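Local coordinates for structural polyprotein, VP3 (Israeli acute paralysis virus, PDB 5CDD) that probably serves as a structural subunit of the viral capsid, one of the proteins cut from a longer polyprotein and built on the picornavirus-like jelly-roll fold, at residues A217-Y220 with G221-S224; L246-P249 with D250-D254; P285-T288 with A289-V293. All blocks are in the same frame, centred on the assembly; numbering follows the deposited sequence.

Contact 1: residues A217-Y220 with G221-S224; sequences AGIY and GANS
I219 and A222 join through both backbone and side chain. The backbone link closes a type II turn: the amide N of A222 donates to O of I219 at 2.9 Å, with an N-H...O angle of 148°. This donor sits above the carbonyl plane, 42° out of it. A type II' turn from A217 to Y220 precedes it, closed by a weak bond of 3.4 Å from N of Y220 to O of A217. G218 and G221 both have positive phi, readily adopted by glycine, at the second position of the first turn and the third of the next.

The apolar link is small. With its CG1 branch anti to the backbone N (chi1 -165°), I219 brings CD1 to within 3.8 Å of A222 CB. Both side chains also rest on I171 of strand 171-173, and I219 reaches F230 as well. The Y220 ring lies obliquely beside the amide N of G221, CD1 being 3.5 Å from that nitrogen, and Y220 packs against E202 of a neighbouring chain.

K100 NZ bonds to O of I219 and O of A222, while E116 OE1 accepts the G221 amide. The I219 carbonyl thus takes bonds from A222 N and K100 NZ, and the lysine's charge would be expected to polarise it, consistent with a buried turn several of whose backbone polar atoms are bonded by side chains from elsewhere in the chain.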
# COMPACT_ATOMS: atom_id res chain seq x y z
N ALA B 217 -3.98 -29.94 -42.50
CA ALA B 217 -4.55 -31.24 -42.83
C ALA B 217 -3.59 -32.10 -43.64
O ALA B 217 -3.40 -33.29 -43.37
CB ALA B 217 -5.86 -31.05 -43.60
N GLY B 218 -2.95 -31.48 -44.63
CA GLY B 218 -2.02 -32.21 -45.47
C GLY B 218 -2.61 -33.36 -46.27
O GLY B 218 -3.68 -33.22 -46.88
N ILE B 219 -1.93 -34.50 -46.26
CA ILE B 219 -2.38 -35.68 -47.00
C ILE B 219 -3.41 -36.53 -46.25
O ILE B 219 -4.00 -37.45 -46.81
CB ILE B 219 -1.16 -36.59 -47.36
CG1 ILE B 219 -1.55 -37.61 -48.44
CG2 ILE B 219 -0.64 -37.28 -46.11
CD1 ILE B 219 -1.86 -36.99 -49.79
N TYR B 220 -3.63 -36.22 -44.98
CA TYR B 220 -4.59 -36.96 -44.16
C TYR B 220 -5.95 -37.16 -44.81
O TYR B 220 -6.69 -36.20 -45.06
CB TYR B 220 -4.76 -36.27 -42.80
CG TYR B 220 -5.65 -37.01 -41.82
CD1 TYR B 220 -7.04 -37.01 -41.97
CD2 TYR B 220 -5.11 -37.67 -40.72
CE1 TYR B 220 -7.86 -37.64 -41.04
CE2 TYR B 220 -5.92 -38.31 -39.78
CZ TYR B 220 -7.30 -38.29 -39.95
OH TYR B 220 -8.11 -38.90 -39.02
N GLY B 221 -6.28 -38.42 -45.08
CA GLY B 221 -7.56 -38.76 -45.69
C GLY B 221 -7.80 -38.14 -47.06
O GLY B 221 -8.94 -37.91 -47.44
N ALA B 222 -6.72 -37.87 -47.79
CA ALA B 222 -6.81 -37.26 -49.11
C ALA B 222 -6.90 -38.30 -50.22
O ALA B 222 -6.11 -39.24 -50.27
CB ALA B 222 -5.61 -36.35 -49.34
N ASN B 223 -7.86 -38.12 -51.12
CA ASN B 223 -8.06 -39.02 -52.24
C ASN B 223 -8.87 -38.35 -53.35
O ASN B 223 -8.95 -37.12 -53.41
CB ASN B 223 -8.77 -40.30 -51.78
CG ASN B 223 -10.02 -40.03 -50.98
OD1 ASN B 223 -10.90 -39.28 -51.41
ND2 ASN B 223 -10.12 -40.64 -49.81
N SER B 224 -9.47 -39.16 -54.23
CA SER B 224 -10.26 -38.66 -55.35
C SER B 224 -11.39 -37.72 -54.93
O SER B 224 -11.54 -36.65 -55.49
CB SER B 224 -10.86 -39.84 -56.12
OG SER B 224 -9.85 -40.74 -56.52

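Contact 2: residues L246-P249 with D250-D254; sequences LMAP and DTVSD
The carbonyl oxygen of P249 takes a bond from the amide N of V252, weak in length at 3.4 Å yet fairly straight, with an N-H...O angle of 159°. It closes a type I turn through D250 and T251, which swings the chain round beyond the end of strand 236-247.

V252 supplies the apolar side of the turn. Its CG2 methyl, set between the backbone N and carbonyl carbon (chi1 -63° for CG1), points back at the first segment, where it lies 3.8 Å from CD of the P249 ring and 4.0 Å from CB of A248. The side chains of P249 and V252 cross obliquely, one methyl reaching both CD of P249 and CB of A248. V252 is buried further by F148 and H149 of the same chain and by F86 of a neighbouring chain. At the third turn residue, OG1 of T251 stands 3.5 Å from CB of P249.

Farther along, the returning chain passes over the strand end. A248 CB approaches O of S253 at 3.5 Å, an oxygen already bonded by H149 NE2. L246 completes this side, its CD2 resting 4.0 Å from O of D254. The S253 hydroxyl accepts the N255 amide, and D254 has a long, weak ion pair with K169 of another chain.

The bend is the connection between strands 236-247 and 255-265, which belong to different sheets. In a viral jelly roll this is the HI loop, crossing from the CHEF sheet to the BIDG sheet at one end of the sandwich.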
# COMPACT_ATOMS: atom_id res chain seq x y z
N LEU B 246 22.67 -36.79 -67.03
CA LEU B 246 23.71 -37.34 -66.16
C LEU B 246 24.78 -38.07 -66.97
O LEU B 246 24.47 -38.97 -67.76
CB LEU B 246 23.10 -38.31 -65.14
CG LEU B 246 24.09 -38.94 -64.16
CD1 LEU B 246 24.74 -37.86 -63.31
CD2 LEU B 246 23.37 -39.94 -63.27
N MET B 247 26.03 -37.69 -66.77
CA MET B 247 27.16 -38.30 -67.47
C MET B 247 27.94 -39.14 -66.48
O MET B 247 28.08 -38.76 -65.32
CB MET B 247 28.06 -37.20 -68.05
CG MET B 247 27.36 -36.31 -69.05
SD MET B 247 27.26 -37.06 -70.70
CE MET B 247 25.85 -38.14 -70.54
N ALA B 248 28.47 -40.28 -66.92
CA ALA B 248 29.21 -41.14 -66.03
C ALA B 248 30.06 -42.18 -66.74
O ALA B 248 29.54 -43.00 -67.49
CB ALA B 248 28.25 -41.84 -65.09
N PRO B 249 31.39 -42.17 -66.50
CA PRO B 249 32.26 -43.15 -67.15
C PRO B 249 31.74 -44.52 -66.70
O PRO B 249 30.98 -44.60 -65.73
CB PRO B 249 33.63 -42.85 -66.56
CG PRO B 249 33.56 -41.39 -66.26
CD PRO B 249 32.18 -41.26 -65.66
N ASP B 250 32.13 -45.59 -67.39
CA ASP B 250 31.65 -46.90 -66.98
C ASP B 250 32.49 -47.48 -65.85
O ASP B 250 32.28 -48.61 -65.42
CB ASP B 250 31.60 -47.86 -68.17
CG ASP B 250 32.97 -48.18 -68.72
OD1 ASP B 250 33.91 -47.40 -68.47
OD2 ASP B 250 33.10 -49.21 -69.41
N THR B 251 33.45 -46.69 -65.36
CA THR B 251 34.29 -47.11 -64.25
C THR B 251 33.49 -46.95 -62.97
O THR B 251 33.79 -47.56 -61.94
CB THR B 251 35.56 -46.26 -64.15
OG1 THR B 251 35.22 -44.86 -64.18
CG2 THR B 251 36.49 -46.57 -65.31
N VAL B 252 32.45 -46.12 -63.05
CA VAL B 252 31.58 -45.85 -61.92
C VAL B 252 30.16 -46.31 -62.24
O VAL B 252 29.93 -46.98 -63.25
CB VAL B 252 31.53 -44.34 -61.59
CG1 VAL B 252 32.90 -43.86 -61.17
CG2 VAL B 252 31.04 -43.56 -62.80
N SER B 253 29.22 -45.93 -61.39
CA SER B 253 27.83 -46.31 -61.59
C SER B 253 27.09 -45.35 -62.52
O SER B 253 27.43 -44.17 -62.60
CB SER B 253 27.11 -46.37 -60.24
OG SER B 253 25.74 -46.69 -60.41
N ASP B 254 26.09 -45.86 -63.22
CA ASP B 254 25.29 -45.05 -64.13
C ASP B 254 24.16 -44.42 -63.32
O ASP B 254 23.18 -43.91 -63.88
CB ASP B 254 24.71 -45.91 -65.25
CG ASP B 254 23.80 -47.01 -64.73
OD1 ASP B 254 24.28 -47.84 -63.92
OD2 ASP B 254 22.62 -47.05 -65.12

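Contact 3: residues P285-T288 with A289-V293; sequences PPPT and ASAAV
P286 meets A291 and V293 on the inner side of a bend in the chain, and this is the better-packed part: P286 is buried and has several partners. The proline's CB lies 3.4 Å from CB of A291, and its CG is 3.3 Å from CG1 of V293. CG1, anti to the carbonyl carbon (chi1 -67°), is the branch that meets the ring. CD of P287 touches the same A291 methyl more loosely, at 4.1 Å. R103 of strand 101-106 packs against both P286 and V293, and its NH1 bonds to O of A291.

The tip of the bend, at A289 and S290, is looser and largely solvent-facing. A weak bond from the A291 amide N to O of T288, 3.1 Å long but bent to 133°, spans these two exposed residues. There the CG2 methyl of T288 lies alongside the S290 hydroxyl, without any hydrogen bond between the two side chains. The A289 amide N donates to Q40 OE1 of a neighbouring chain.

With P286 and P287 lacking amide protons and one weak bond across the bend, its shape would seem to depend mostly on small apolar contacts, on the arginine and on the adjoining subunit.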
# COMPACT_ATOMS: atom_id res chain seq x y z
N PRO B 285 3.52 -50.21 -35.48
CA PRO B 285 3.71 -51.45 -36.23
C PRO B 285 3.28 -52.73 -35.51
O PRO B 285 3.89 -53.13 -34.52
CB PRO B 285 5.21 -51.44 -36.53
CG PRO B 285 5.52 -49.98 -36.65
CD PRO B 285 4.76 -49.42 -35.46
N PRO B 286 2.22 -53.40 -36.01
CA PRO B 286 1.77 -54.64 -35.36
C PRO B 286 2.86 -55.71 -35.48
O PRO B 286 3.76 -55.59 -36.31
CB PRO B 286 0.52 -55.01 -36.15
CG PRO B 286 0.01 -53.69 -36.64
CD PRO B 286 1.28 -53.00 -37.07
N PRO B 287 2.78 -56.76 -34.66
CA PRO B 287 3.79 -57.83 -34.72
C PRO B 287 3.84 -58.49 -36.09
O PRO B 287 4.92 -58.84 -36.58
CB PRO B 287 3.33 -58.79 -33.63
CG PRO B 287 2.68 -57.88 -32.64
CD PRO B 287 1.87 -56.97 -33.52
N THR B 288 2.68 -58.66 -36.72
CA THR B 288 2.60 -59.31 -38.02
C THR B 288 2.00 -58.41 -39.10
O THR B 288 1.26 -57.47 -38.80
CB THR B 288 1.74 -60.58 -37.94
OG1 THR B 288 2.26 -61.44 -36.92
CG2 THR B 288 1.74 -61.32 -39.27
N ALA B 289 2.33 -58.70 -40.35
CA ALA B 289 1.82 -57.94 -41.49
C ALA B 289 0.33 -58.19 -41.66
O ALA B 289 -0.31 -57.60 -42.53
CB ALA B 289 2.57 -58.33 -42.76
N SER B 290 -0.22 -59.07 -40.82
CA SER B 290 -1.63 -59.40 -40.87
C SER B 290 -2.35 -58.93 -39.61
O SER B 290 -3.57 -58.75 -39.61
CB SER B 290 -1.82 -60.91 -41.04
OG SER B 290 -1.20 -61.62 -39.97
N ALA B 291 -1.59 -58.72 -38.54
CA ALA B 291 -2.16 -58.26 -37.28
C ALA B 291 -2.89 -56.93 -37.51
O ALA B 291 -2.47 -56.12 -38.33
CB ALA B 291 -1.05 -58.07 -36.24
N ALA B 292 -3.99 -56.73 -36.79
CA ALA B 292 -4.77 -55.50 -36.95
C ALA B 292 -4.31 -54.41 -35.99
O ALA B 292 -3.81 -54.69 -34.90
CB ALA B 292 -6.25 -55.80 -36.74
N VAL B 293 -4.49 -53.16 -36.40
CA VAL B 293 -4.12 -52.01 -35.59
C VAL B 293 -5.35 -51.46 -34.87
O VAL B 293 -6.48 -51.83 -35.20
CB VAL B 293 -3.51 -50.87 -36.45
CG1 VAL B 293 -2.18 -51.30 -37.03
CG2 VAL B 293 -4.48 -50.49 -37.56

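How the contacts relate
None of the three contacts nests or crosses; each closes a short local bend before the next begins. From the N terminus the chain first builds most of the jelly roll. Contact 1 then bends the loop between strand 214-215 and helix 228-231, its centre about 13 Å from the centre of the chain. Strand 236-247 next carries the chain to contact 2, about 40 Å from contact 1 between centres, where it turns into strand 255-265 and passes to the other sheet. Contact 3 follows strand 282-283, on the C-terminal tail, against strand 101-106. The tail returns toward contact 1, the two centres about 23 Å apart without touching, whereas contact 2 stays remote from both.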